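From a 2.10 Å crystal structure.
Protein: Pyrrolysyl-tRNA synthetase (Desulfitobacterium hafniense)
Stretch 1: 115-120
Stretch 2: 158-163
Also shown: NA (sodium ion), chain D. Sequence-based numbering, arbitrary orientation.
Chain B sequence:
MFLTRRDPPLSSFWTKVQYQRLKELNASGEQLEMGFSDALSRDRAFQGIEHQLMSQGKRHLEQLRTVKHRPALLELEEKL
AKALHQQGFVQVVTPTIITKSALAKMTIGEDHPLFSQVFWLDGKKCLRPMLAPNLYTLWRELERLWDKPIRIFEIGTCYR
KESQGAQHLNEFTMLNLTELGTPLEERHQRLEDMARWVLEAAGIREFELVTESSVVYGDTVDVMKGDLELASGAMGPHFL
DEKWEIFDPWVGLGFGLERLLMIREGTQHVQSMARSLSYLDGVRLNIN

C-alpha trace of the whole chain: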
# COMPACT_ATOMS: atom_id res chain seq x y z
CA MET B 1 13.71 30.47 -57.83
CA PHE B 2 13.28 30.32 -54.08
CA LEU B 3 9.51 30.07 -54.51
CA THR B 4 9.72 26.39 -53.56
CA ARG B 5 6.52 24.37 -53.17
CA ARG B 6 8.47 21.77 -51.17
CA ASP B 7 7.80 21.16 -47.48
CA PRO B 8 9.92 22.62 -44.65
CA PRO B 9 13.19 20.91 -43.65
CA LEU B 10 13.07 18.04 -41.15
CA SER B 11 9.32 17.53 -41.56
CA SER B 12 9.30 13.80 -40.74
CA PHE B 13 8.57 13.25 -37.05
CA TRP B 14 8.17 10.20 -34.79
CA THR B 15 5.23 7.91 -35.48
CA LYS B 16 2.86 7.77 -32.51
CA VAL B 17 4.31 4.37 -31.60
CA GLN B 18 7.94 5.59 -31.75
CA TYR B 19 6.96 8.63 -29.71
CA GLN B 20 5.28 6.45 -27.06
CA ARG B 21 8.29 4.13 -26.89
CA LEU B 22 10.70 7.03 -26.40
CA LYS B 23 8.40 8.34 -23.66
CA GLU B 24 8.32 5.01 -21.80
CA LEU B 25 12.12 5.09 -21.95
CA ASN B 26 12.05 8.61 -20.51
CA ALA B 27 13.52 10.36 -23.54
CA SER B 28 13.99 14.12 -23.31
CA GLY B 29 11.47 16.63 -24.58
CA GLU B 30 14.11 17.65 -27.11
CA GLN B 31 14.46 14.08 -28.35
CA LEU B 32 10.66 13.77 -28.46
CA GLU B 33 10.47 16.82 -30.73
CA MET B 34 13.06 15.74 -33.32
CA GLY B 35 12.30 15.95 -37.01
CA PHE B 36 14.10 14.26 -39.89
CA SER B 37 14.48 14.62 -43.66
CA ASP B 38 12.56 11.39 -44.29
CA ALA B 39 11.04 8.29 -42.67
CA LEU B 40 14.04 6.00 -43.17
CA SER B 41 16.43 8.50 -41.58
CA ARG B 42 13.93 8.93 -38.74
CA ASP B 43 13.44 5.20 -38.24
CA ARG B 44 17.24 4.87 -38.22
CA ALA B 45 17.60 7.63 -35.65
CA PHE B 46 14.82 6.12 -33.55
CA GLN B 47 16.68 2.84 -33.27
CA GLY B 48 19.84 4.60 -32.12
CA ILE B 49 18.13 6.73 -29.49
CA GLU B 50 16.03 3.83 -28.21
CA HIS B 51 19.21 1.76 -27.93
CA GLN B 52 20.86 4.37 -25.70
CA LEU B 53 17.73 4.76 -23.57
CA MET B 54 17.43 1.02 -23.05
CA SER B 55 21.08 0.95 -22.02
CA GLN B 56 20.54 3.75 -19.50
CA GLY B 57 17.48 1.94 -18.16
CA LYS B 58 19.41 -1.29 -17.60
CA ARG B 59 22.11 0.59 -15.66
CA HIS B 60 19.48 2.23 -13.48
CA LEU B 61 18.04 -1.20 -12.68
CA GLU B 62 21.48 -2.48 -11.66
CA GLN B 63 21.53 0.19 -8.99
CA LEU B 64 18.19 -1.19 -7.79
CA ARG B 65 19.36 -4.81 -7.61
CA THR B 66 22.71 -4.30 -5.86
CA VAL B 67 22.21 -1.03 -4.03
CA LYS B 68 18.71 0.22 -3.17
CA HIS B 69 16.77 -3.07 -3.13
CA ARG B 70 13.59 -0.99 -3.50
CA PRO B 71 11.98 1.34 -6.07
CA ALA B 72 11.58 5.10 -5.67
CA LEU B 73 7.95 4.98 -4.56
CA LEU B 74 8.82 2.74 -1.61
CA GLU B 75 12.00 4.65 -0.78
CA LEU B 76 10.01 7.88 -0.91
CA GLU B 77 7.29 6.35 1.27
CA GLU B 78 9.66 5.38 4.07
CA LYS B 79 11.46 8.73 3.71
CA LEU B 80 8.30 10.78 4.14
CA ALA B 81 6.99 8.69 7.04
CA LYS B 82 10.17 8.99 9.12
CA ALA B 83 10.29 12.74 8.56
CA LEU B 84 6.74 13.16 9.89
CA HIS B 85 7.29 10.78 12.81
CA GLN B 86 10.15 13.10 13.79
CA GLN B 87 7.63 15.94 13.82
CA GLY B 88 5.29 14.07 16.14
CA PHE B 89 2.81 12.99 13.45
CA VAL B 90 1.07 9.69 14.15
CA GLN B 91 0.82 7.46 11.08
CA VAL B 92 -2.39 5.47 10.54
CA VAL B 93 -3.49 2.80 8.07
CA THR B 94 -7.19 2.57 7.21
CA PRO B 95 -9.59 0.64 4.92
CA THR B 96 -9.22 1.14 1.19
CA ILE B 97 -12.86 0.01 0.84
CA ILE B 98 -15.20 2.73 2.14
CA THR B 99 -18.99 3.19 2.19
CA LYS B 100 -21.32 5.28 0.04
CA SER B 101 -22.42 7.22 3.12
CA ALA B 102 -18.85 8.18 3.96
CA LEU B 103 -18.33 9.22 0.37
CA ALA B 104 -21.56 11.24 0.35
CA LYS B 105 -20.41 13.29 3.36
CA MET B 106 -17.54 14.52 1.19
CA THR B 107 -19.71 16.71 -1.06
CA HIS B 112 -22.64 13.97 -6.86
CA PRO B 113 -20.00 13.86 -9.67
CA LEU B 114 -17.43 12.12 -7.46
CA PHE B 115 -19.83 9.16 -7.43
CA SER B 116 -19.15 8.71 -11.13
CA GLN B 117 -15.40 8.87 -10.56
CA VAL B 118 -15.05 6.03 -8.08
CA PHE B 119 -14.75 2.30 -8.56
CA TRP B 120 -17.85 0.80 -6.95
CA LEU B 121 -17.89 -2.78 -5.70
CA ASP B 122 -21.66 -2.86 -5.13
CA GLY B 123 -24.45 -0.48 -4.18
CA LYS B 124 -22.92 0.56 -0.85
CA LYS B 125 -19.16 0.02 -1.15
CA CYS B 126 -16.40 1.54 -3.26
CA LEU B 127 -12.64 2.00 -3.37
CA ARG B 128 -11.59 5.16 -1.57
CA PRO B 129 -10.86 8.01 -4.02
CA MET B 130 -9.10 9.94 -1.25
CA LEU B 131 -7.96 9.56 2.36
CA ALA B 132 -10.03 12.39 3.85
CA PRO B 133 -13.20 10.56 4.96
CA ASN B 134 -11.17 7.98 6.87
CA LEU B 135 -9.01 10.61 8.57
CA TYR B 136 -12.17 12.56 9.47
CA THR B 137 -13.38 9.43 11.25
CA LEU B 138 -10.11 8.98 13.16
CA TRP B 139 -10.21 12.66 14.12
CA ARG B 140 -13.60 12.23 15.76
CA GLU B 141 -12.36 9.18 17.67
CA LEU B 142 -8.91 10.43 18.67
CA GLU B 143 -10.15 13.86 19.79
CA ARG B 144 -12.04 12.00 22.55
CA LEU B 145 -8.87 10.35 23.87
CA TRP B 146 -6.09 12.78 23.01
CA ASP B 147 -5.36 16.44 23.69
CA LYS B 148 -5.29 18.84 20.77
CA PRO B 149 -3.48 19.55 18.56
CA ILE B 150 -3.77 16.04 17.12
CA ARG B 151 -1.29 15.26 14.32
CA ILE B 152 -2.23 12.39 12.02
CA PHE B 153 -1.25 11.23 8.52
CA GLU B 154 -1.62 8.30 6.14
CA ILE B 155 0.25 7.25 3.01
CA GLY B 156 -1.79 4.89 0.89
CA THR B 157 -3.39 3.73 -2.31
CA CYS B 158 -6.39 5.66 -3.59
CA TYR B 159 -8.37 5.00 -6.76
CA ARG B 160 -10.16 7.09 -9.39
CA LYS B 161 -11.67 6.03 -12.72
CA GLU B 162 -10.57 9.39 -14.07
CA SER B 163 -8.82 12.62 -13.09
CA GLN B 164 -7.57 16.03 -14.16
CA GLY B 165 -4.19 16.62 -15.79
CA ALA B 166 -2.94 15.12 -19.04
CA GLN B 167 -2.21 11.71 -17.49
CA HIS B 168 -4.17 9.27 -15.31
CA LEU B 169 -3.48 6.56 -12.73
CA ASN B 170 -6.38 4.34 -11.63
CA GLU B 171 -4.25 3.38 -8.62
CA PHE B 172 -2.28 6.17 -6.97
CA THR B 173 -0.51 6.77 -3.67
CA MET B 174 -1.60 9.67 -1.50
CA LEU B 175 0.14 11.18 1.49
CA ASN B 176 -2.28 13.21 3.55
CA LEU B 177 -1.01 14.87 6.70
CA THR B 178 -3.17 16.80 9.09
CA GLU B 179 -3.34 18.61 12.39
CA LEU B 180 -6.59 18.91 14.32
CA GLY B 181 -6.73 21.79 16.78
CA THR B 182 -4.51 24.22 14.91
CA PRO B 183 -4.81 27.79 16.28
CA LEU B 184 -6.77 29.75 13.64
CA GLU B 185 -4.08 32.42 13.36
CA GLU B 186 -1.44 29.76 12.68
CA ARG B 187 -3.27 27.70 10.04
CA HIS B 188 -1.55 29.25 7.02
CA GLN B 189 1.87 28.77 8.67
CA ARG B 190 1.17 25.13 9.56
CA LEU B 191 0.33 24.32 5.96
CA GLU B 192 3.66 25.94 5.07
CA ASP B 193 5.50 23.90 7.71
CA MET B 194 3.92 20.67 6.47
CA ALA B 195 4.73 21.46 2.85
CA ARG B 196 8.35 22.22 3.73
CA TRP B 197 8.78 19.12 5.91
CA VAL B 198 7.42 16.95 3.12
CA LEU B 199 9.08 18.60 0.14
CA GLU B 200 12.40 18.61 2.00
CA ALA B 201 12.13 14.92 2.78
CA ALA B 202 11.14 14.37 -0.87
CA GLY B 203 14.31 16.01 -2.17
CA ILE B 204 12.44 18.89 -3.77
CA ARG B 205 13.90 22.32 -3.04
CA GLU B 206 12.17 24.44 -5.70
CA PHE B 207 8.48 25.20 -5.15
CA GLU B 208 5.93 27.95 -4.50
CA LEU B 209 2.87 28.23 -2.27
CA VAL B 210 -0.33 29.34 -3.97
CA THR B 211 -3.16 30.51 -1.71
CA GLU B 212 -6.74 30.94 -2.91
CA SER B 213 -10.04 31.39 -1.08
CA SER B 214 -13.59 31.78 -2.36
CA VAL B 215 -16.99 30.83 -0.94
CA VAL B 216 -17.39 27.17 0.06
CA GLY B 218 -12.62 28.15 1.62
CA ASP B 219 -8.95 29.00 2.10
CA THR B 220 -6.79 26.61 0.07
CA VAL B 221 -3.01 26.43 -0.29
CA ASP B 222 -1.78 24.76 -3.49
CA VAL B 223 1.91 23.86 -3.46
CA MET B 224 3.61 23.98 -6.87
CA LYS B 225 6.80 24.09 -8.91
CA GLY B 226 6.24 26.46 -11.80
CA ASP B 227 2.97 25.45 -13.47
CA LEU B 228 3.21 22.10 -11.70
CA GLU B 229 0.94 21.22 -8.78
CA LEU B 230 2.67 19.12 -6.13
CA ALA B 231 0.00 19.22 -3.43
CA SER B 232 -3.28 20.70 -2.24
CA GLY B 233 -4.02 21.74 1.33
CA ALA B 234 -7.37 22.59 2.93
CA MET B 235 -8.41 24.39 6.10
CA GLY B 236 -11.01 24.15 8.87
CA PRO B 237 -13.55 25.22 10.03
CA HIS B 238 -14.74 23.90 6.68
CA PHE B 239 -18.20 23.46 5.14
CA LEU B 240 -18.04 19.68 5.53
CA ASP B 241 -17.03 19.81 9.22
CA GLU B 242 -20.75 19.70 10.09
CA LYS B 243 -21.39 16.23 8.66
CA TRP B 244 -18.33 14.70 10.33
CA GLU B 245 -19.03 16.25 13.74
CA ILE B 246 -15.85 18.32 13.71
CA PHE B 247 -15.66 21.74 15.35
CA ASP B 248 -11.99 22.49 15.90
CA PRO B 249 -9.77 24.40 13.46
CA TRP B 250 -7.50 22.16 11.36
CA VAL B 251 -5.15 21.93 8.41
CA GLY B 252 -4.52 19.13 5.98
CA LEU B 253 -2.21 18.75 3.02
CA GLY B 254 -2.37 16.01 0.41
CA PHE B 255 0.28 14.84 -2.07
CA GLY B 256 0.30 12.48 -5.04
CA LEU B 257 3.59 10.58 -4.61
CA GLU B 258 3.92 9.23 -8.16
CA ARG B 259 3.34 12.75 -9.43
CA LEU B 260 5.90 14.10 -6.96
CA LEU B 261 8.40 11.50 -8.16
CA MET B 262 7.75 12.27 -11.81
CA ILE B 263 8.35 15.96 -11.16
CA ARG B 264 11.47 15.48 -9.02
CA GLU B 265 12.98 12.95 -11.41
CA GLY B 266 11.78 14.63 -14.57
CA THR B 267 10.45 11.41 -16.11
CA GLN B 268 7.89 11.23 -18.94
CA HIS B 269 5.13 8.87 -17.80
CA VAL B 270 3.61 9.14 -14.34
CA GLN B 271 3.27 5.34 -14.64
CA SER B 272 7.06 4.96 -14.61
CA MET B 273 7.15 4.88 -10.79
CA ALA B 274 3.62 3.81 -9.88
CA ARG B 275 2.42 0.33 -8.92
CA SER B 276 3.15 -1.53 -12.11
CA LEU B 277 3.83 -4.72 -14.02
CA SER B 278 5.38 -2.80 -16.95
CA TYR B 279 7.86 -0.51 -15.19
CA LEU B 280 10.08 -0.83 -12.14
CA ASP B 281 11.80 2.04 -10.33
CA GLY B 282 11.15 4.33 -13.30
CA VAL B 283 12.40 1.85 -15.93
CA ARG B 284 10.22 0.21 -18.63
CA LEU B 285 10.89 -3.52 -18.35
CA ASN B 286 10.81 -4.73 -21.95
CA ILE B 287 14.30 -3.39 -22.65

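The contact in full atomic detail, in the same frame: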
# COMPACT_ATOMS: atom_id res chain seq x y z
N PHE B 115 -19.23 10.49 -7.43
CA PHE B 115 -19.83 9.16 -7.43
C PHE B 115 -19.56 8.46 -8.76
O PHE B 115 -19.49 7.23 -8.83
CB PHE B 115 -21.34 9.27 -7.20
CG PHE B 115 -21.73 9.41 -5.76
CD1 PHE B 115 -21.13 10.37 -4.95
CD2 PHE B 115 -22.71 8.59 -5.20
CE1 PHE B 115 -21.48 10.50 -3.60
CE2 PHE B 115 -23.07 8.71 -3.87
CZ PHE B 115 -22.46 9.67 -3.06
N SER B 116 -19.41 9.26 -9.81
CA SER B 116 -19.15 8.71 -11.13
C SER B 116 -17.65 8.52 -11.35
O SER B 116 -17.23 7.93 -12.35
CB SER B 116 -19.72 9.63 -12.21
OG SER B 116 -19.18 10.94 -12.11
N GLN B 117 -16.84 9.00 -10.42
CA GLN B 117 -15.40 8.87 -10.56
C GLN B 117 -14.76 7.81 -9.68
O GLN B 117 -13.54 7.65 -9.68
CB GLN B 117 -14.72 10.22 -10.31
CG GLN B 117 -14.81 11.16 -11.51
CD GLN B 117 -13.98 12.41 -11.33
OE1 GLN B 117 -12.82 12.35 -10.91
NE2 GLN B 117 -14.56 13.56 -11.67
N VAL B 118 -15.58 7.07 -8.95
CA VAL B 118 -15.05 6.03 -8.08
C VAL B 118 -15.37 4.63 -8.57
O VAL B 118 -16.37 4.41 -9.27
CB VAL B 118 -15.59 6.15 -6.63
CG1 VAL B 118 -15.43 7.58 -6.12
CG2 VAL B 118 -17.04 5.71 -6.58
N PHE B 119 -14.52 3.69 -8.20
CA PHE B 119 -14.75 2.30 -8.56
C PHE B 119 -15.66 1.69 -7.50
O PHE B 119 -15.24 1.50 -6.35
CB PHE B 119 -13.43 1.52 -8.59
CG PHE B 119 -12.52 1.90 -9.72
CD1 PHE B 119 -11.43 2.73 -9.50
CD2 PHE B 119 -12.74 1.39 -11.00
CE1 PHE B 119 -10.55 3.05 -10.53
CE2 PHE B 119 -11.86 1.71 -12.05
CZ PHE B 119 -10.77 2.54 -11.81
N TRP B 120 -16.90 1.41 -7.87
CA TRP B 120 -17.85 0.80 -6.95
C TRP B 120 -17.70 -0.71 -6.97
O TRP B 120 -17.33 -1.30 -7.98
CB TRP B 120 -19.30 1.16 -7.32
CG TRP B 120 -19.62 2.61 -7.13
CD1 TRP B 120 -19.60 3.59 -8.08
CD2 TRP B 120 -19.94 3.25 -5.90
NE1 TRP B 120 -19.90 4.81 -7.51
CE2 TRP B 120 -20.11 4.62 -6.17
CE3 TRP B 120 -20.10 2.79 -4.58
CZ2 TRP B 120 -20.43 5.55 -5.18
CZ3 TRP B 120 -20.43 3.72 -3.59
CH2 TRP B 120 -20.59 5.08 -3.90
N CYS B 158 -5.08 5.08 -3.35
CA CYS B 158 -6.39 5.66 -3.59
C CYS B 158 -6.69 5.32 -5.04
O CYS B 158 -5.77 5.01 -5.81
CB CYS B 158 -6.40 7.17 -3.35
SG CYS B 158 -6.38 7.59 -1.58
N TYR B 159 -7.96 5.37 -5.42
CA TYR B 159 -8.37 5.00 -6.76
C TYR B 159 -9.41 5.93 -7.37
O TYR B 159 -10.36 6.34 -6.71
CB TYR B 159 -8.97 3.60 -6.73
CG TYR B 159 -8.16 2.54 -6.02
CD1 TYR B 159 -8.06 2.52 -4.63
CD2 TYR B 159 -7.54 1.52 -6.75
CE1 TYR B 159 -7.36 1.50 -3.98
CE2 TYR B 159 -6.84 0.51 -6.11
CZ TYR B 159 -6.76 0.50 -4.73
OH TYR B 159 -6.12 -0.55 -4.11
N ARG B 160 -9.23 6.23 -8.65
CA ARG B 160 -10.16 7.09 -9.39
C ARG B 160 -10.25 6.57 -10.82
O ARG B 160 -9.24 6.23 -11.42
CB ARG B 160 -9.68 8.54 -9.39
CG ARG B 160 -9.83 9.26 -8.06
CD ARG B 160 -9.19 10.64 -8.10
NE ARG B 160 -9.38 11.39 -6.87
CZ ARG B 160 -10.52 11.98 -6.51
NH1 ARG B 160 -11.59 11.90 -7.30
NH2 ARG B 160 -10.60 12.64 -5.36
N LYS B 161 -11.47 6.50 -11.35
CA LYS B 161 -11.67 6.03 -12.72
C LYS B 161 -11.16 7.07 -13.70
O LYS B 161 -10.83 6.75 -14.84
CB LYS B 161 -13.15 5.73 -12.97
CG LYS B 161 -13.70 4.65 -12.05
CD LYS B 161 -14.95 3.97 -12.62
CE LYS B 161 -16.14 4.90 -12.67
NZ LYS B 161 -17.38 4.17 -13.10
N GLU B 162 -11.10 8.32 -13.25
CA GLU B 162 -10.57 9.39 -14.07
C GLU B 162 -10.13 10.58 -13.23
O GLU B 162 -10.49 10.70 -12.06
CB GLU B 162 -11.57 9.85 -15.13
CG GLU B 162 -10.87 10.66 -16.22
CD GLU B 162 -9.53 10.03 -16.62
OE1 GLU B 162 -8.53 10.78 -16.77
OE2 GLU B 162 -9.47 8.79 -16.79
N SER B 163 -9.32 11.46 -13.82
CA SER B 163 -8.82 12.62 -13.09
C SER B 163 -8.49 13.78 -14.02
O SER B 163 -8.70 13.70 -15.24
CB SER B 163 -7.56 12.24 -12.31
OG SER B 163 -6.52 11.86 -13.20
NA NA D . -3.80 13.07 -13.19
O HOH W 1 -12.54 4.62 -6.50

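The two segments meet far apart in sequence, the closest touching residues being 40 positions from each other. Stretch 2 enters as the end of a strand, C158 and Y159, and continues as loop; across from it, the end-to-end direction of S116 to F119 lies 142° from that of Y159 to E162, so the chains run roughly antiparallel but far from perfectly so. They come closest in the middle, where the CA atoms of Q117 and K161, and likewise those of V118 and R160, lie 5.2 Å apart. One direct backbone hydrogen bond joins them: K161 N donates to Q117 O at 2.9 Å, with a nearly straight angle of 167° at the hydrogen. The same carbonyl oxygen also receives a CA-H...O contact, R160 CA to Q117 O at 3.4 Å, a weaker interaction; R160 CA and K161 N are separated only by R160 C, and both face the same oxygen.

A second link between the backbones is made by water. Water 1 accepts from F119 N at 2.8 Å and donates to Y159 O, also at 2.8 Å. A direct bond between these groups would need the chains to be closer at this point; the water spans the gap and satisfies two polar groups belonging to buried residues.

F119 is the apolar centre of the contact. Its CA-to-CB bond points sideways, but with chi1 at -70° (m) the ring comes nearer to stretch 2. K161 lies over one face: its CG is 3.4 Å from the centroid of the F119 ring and only 10° off the ring normal, a clear CH-pi contact. Lysine suits this place because its long aliphatic portion can cover an aromatic face while the ammonium group extends beyond it. Near the plane of the same ring, at its edge, Y159 CB packs 3.8 Å from F119 CD1. The CA-to-CB bond of Y159 points toward stretch 1, yet the end of its side chain leads away, so the methylene rather than the phenol meets F119. The backbone contributes too, with R160 C 3.5 Å from F119 CE1.

Farther along K161, the CE methylene lies 3.2 Å from S116 O and 3.4 Å from V118 O. Carbon next to a charged nitrogen is polarised, so carbonyl oxygens are reasonable neighbours for it. K161 has the largest area covered by the opposing stretch, 105 Å², although it remains exposed overall; a long chain with an aliphatic stem and a charged end can be covered along its length and still reach solvent.

R160 and V118 contribute less through their side chains. The CA-to-CB bond of R160 points away, although CB still touches stretch 1, and that of V118 also points away, placing its branched hydrocarbon in the buried interior behind the contact. Within stretch 1, W120 NE1 donates to F115 O at 2.8 Å, tying the ends of this irregular segment together. At the far end of stretch 2, S163 OG lies 3.0 Å from the sodium ion NA, which it helps bind.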